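Local coordinates for protein enterochelin esterase (PDB 3MGA) that probably hydrolyses the ester bonds of the siderophore enterobactin (enterochelin) in its ferric complex, at residues L310-S315 with V346-V351. Sequence-based numbering, arbitrary orientation.
Sequences LSQSGS and VLEAGV
S311, opposite L347 in the parallel ladder, is bonded to the residues flanking it: S311 N donates to V346 O (3.0 Å) and E348 N to S311 O (2.8 Å). A third backbone bond, S313 N to E348 O at 2.7 Å, is more bent, its donor lifted above the carbonyl plane where the chain leaves strand 308-312. A water also donates to E348 O, accepts from G314 N and bonds S311 OG, tying the turn to the neighbouring strand.

On one face of the sheet, Q312 NE2 donates to E348 OE2 over 3.2 Å. E348 OE2 lies in the plane of the Q312 amide, whereas NE2 meets it from above the carboxylate plane (45° out of it), the two planes being 84° apart. W388 O takes another NE2 bond, and a second water bridges E348 OE2 to S313 OG, whose other partners include E353 and W388.

Apolar contacts flank the ladder: L310 CD1 lies 3.3 Å from V346 CG1, while on the opposite face L347 CD1 meets S311 CB.

The contact thus joins strands 308-312 and 344-350, connected through helix 328-335, in the alpha/beta-hydrolase sheet, beside the probable nucleophile elbow at S289, to which S315 OG is hydrogen-bonded; amide and water together hold the buried E348 carboxylate.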
ATOM      1  N   LEU A 310       8.398   5.949  -8.471  1.00 39.55           N
ATOM      2  CA  LEU A 310       7.798   4.689  -8.099  1.00 38.03           C
ATOM      3  C   LEU A 310       6.394   4.988  -7.573  1.00 36.85           C
ATOM      4  O   LEU A 310       6.221   5.401  -6.420  1.00 34.93           O
ATOM      5  CB  LEU A 310       8.645   3.945  -7.064  1.00 37.62           C
ATOM      6  CG  LEU A 310       8.038   2.648  -6.487  1.00 39.21           C
ATOM      7  CD1 LEU A 310       7.444   1.773  -7.580  1.00 42.21           C
ATOM      8  CD2 LEU A 310       9.067   1.863  -5.647  1.00 37.85           C
ATOM      9  N   SER A 311       5.403   4.817  -8.445  1.00 36.23           N
ATOM     10  CA  SER A 311       4.016   5.035  -8.085  1.00 36.86           C
ATOM     11  C   SER A 311       3.274   3.715  -7.942  1.00 36.87           C
ATOM     12  O   SER A 311       3.168   2.943  -8.904  1.00 37.10           O
ATOM     13  CB  SER A 311       3.303   5.890  -9.116  1.00 37.92           C
ATOM     14  OG  SER A 311       1.925   6.010  -8.776  1.00 37.81           O
ATOM     15  N   GLN A 312       2.767   3.469  -6.739  1.00 36.23           N
ATOM     16  CA  GLN A 312       2.011   2.260  -6.440  1.00 37.35           C
ATOM     17  C   GLN A 312       0.580   2.716  -6.176  1.00 37.90           C
ATOM     18  O   GLN A 312       0.356   3.584  -5.331  1.00 37.72           O
ATOM     19  CB  GLN A 312       2.578   1.555  -5.202  1.00 37.12           C
ATOM     20  CG  GLN A 312       4.095   1.384  -5.227  1.00 36.57           C
ATOM     21  CD  GLN A 312       4.630   0.561  -4.072  1.00 34.96           C
ATOM     22  OE1 GLN A 312       5.376   1.066  -3.243  1.00 38.23           O
ATOM     23  NE2 GLN A 312       4.220  -0.704  -3.993  1.00 34.97           N
ATOM     24  N   SER A 313      -0.376   2.152  -6.916  1.00 39.17           N
ATOM     25  CA  SER A 313      -1.796   2.516  -6.786  1.00 39.92           C
ATOM     26  C   SER A 313      -1.993   4.033  -6.848  1.00 39.94           C
ATOM     27  O   SER A 313      -2.779   4.605  -6.093  1.00 38.56           O
ATOM     28  CB  SER A 313      -2.387   1.954  -5.493  1.00 39.36           C
ATOM     29  OG  SER A 313      -2.379   0.547  -5.505  1.00 40.71           O
ATOM     30  N   GLY A 314      -1.274   4.674  -7.761  1.00 40.92           N
ATOM     31  CA  GLY A 314      -1.342   6.125  -7.918  1.00 42.42           C
ATOM     32  C   GLY A 314      -2.748   6.662  -8.084  1.00 43.98           C
ATOM     33  O   GLY A 314      -3.537   6.145  -8.875  1.00 43.85           O
ATOM     34  N   SER A 315      -3.063   7.706  -7.320  1.00 45.73           N
ATOM     35  CA  SER A 315      -4.380   8.330  -7.369  1.00 47.65           C
ATOM     36  C   SER A 315      -4.459   9.292  -8.552  1.00 49.82           C
ATOM     37  O   SER A 315      -4.621  10.497  -8.375  1.00 50.42           O
ATOM     38  CB  SER A 315      -4.655   9.065  -6.062  1.00 47.01           C
ATOM     39  OG  SER A 315      -4.621   8.161  -4.971  1.00 49.10           O
ATOM     40  N   VAL A 346       8.230   3.439 -12.594  1.00 39.82           N
ATOM     41  CA  VAL A 346       7.612   2.178 -12.247  1.00 39.27           C
ATOM     42  C   VAL A 346       6.180   2.581 -11.916  1.00 39.36           C
ATOM     43  O   VAL A 346       5.941   3.419 -11.042  1.00 37.29           O
ATOM     44  CB  VAL A 346       8.266   1.497 -11.040  1.00 39.26           C
ATOM     45  CG1 VAL A 346       7.405   0.312 -10.570  1.00 40.45           C
ATOM     46  CG2 VAL A 346       9.681   1.047 -11.377  1.00 39.52           C
ATOM     47  N   LEU A 347       5.231   2.014 -12.641  1.00 39.58           N
ATOM     48  CA  LEU A 347       3.846   2.363 -12.455  1.00 40.83           C
ATOM     49  C   LEU A 347       3.118   1.077 -12.098  1.00 40.13           C
ATOM     50  O   LEU A 347       2.952   0.185 -12.927  1.00 40.33           O
ATOM     51  CB  LEU A 347       3.331   3.013 -13.741  1.00 42.39           C
ATOM     52  CG  LEU A 347       2.082   3.885 -13.697  1.00 44.85           C
ATOM     53  CD1 LEU A 347       2.241   5.003 -12.680  1.00 45.23           C
ATOM     54  CD2 LEU A 347       1.814   4.451 -15.085  1.00 44.79           C
ATOM     55  N   GLU A 348       2.748   0.968 -10.825  1.00 39.43           N
ATOM     56  CA  GLU A 348       2.077  -0.210 -10.309  1.00 39.32           C
ATOM     57  C   GLU A 348       0.650   0.082  -9.877  1.00 39.07           C
ATOM     58  O   GLU A 348       0.351   1.166  -9.366  1.00 39.56           O
ATOM     59  CB  GLU A 348       2.865  -0.774  -9.132  1.00 39.02           C
ATOM     60  CG  GLU A 348       2.102  -1.801  -8.302  1.00 42.71           C
ATOM     61  CD  GLU A 348       2.846  -2.188  -7.053  1.00 47.79           C
ATOM     62  OE1 GLU A 348       4.042  -2.544  -7.170  1.00 52.92           O
ATOM     63  OE2 GLU A 348       2.230  -2.156  -5.958  1.00 46.72           O
ATOM     64  N   ALA A 349      -0.214  -0.906 -10.080  1.00 39.31           N
ATOM     65  CA  ALA A 349      -1.627  -0.825  -9.716  1.00 40.40           C
ATOM     66  C   ALA A 349      -2.209  -2.232  -9.704  1.00 40.58           C
ATOM     67  O   ALA A 349      -1.781  -3.093 -10.478  1.00 42.01           O
ATOM     68  CB  ALA A 349      -2.377   0.051 -10.684  1.00 41.61           C
ATOM     69  N   GLY A 350      -3.169  -2.471  -8.816  1.00 40.23           N
ATOM     70  CA  GLY A 350      -3.779  -3.785  -8.684  1.00 40.34           C
ATOM     71  C   GLY A 350      -5.092  -3.918  -9.433  1.00 42.12           C
ATOM     72  O   GLY A 350      -5.814  -2.942  -9.598  1.00 40.18           O
ATOM     73  N   VAL A 351      -5.394  -5.140  -9.877  1.00 43.54           N
ATOM     74  CA  VAL A 351      -6.624  -5.431 -10.608  1.00 45.44           C
ATOM     75  C   VAL A 351      -7.842  -5.419  -9.675  1.00 48.01           C
ATOM     76  O   VAL A 351      -8.984  -5.412 -10.144  1.00 49.25           O
ATOM     77  CB  VAL A 351      -6.542  -6.785 -11.371  1.00 47.45           C
ATOM     78  CG1 VAL A 351      -5.500  -6.714 -12.467  1.00 46.89           C
ATOM     79  CG2 VAL A 351      -6.249  -7.963 -10.418  1.00 44.38           C
TER
HETATM   80  O   HOH W   1       0.631   3.874  -9.684  1.00 30.84           O
HETATM   81  O   HOH W   2      -0.448  -1.488  -6.521  1.00 42.01           O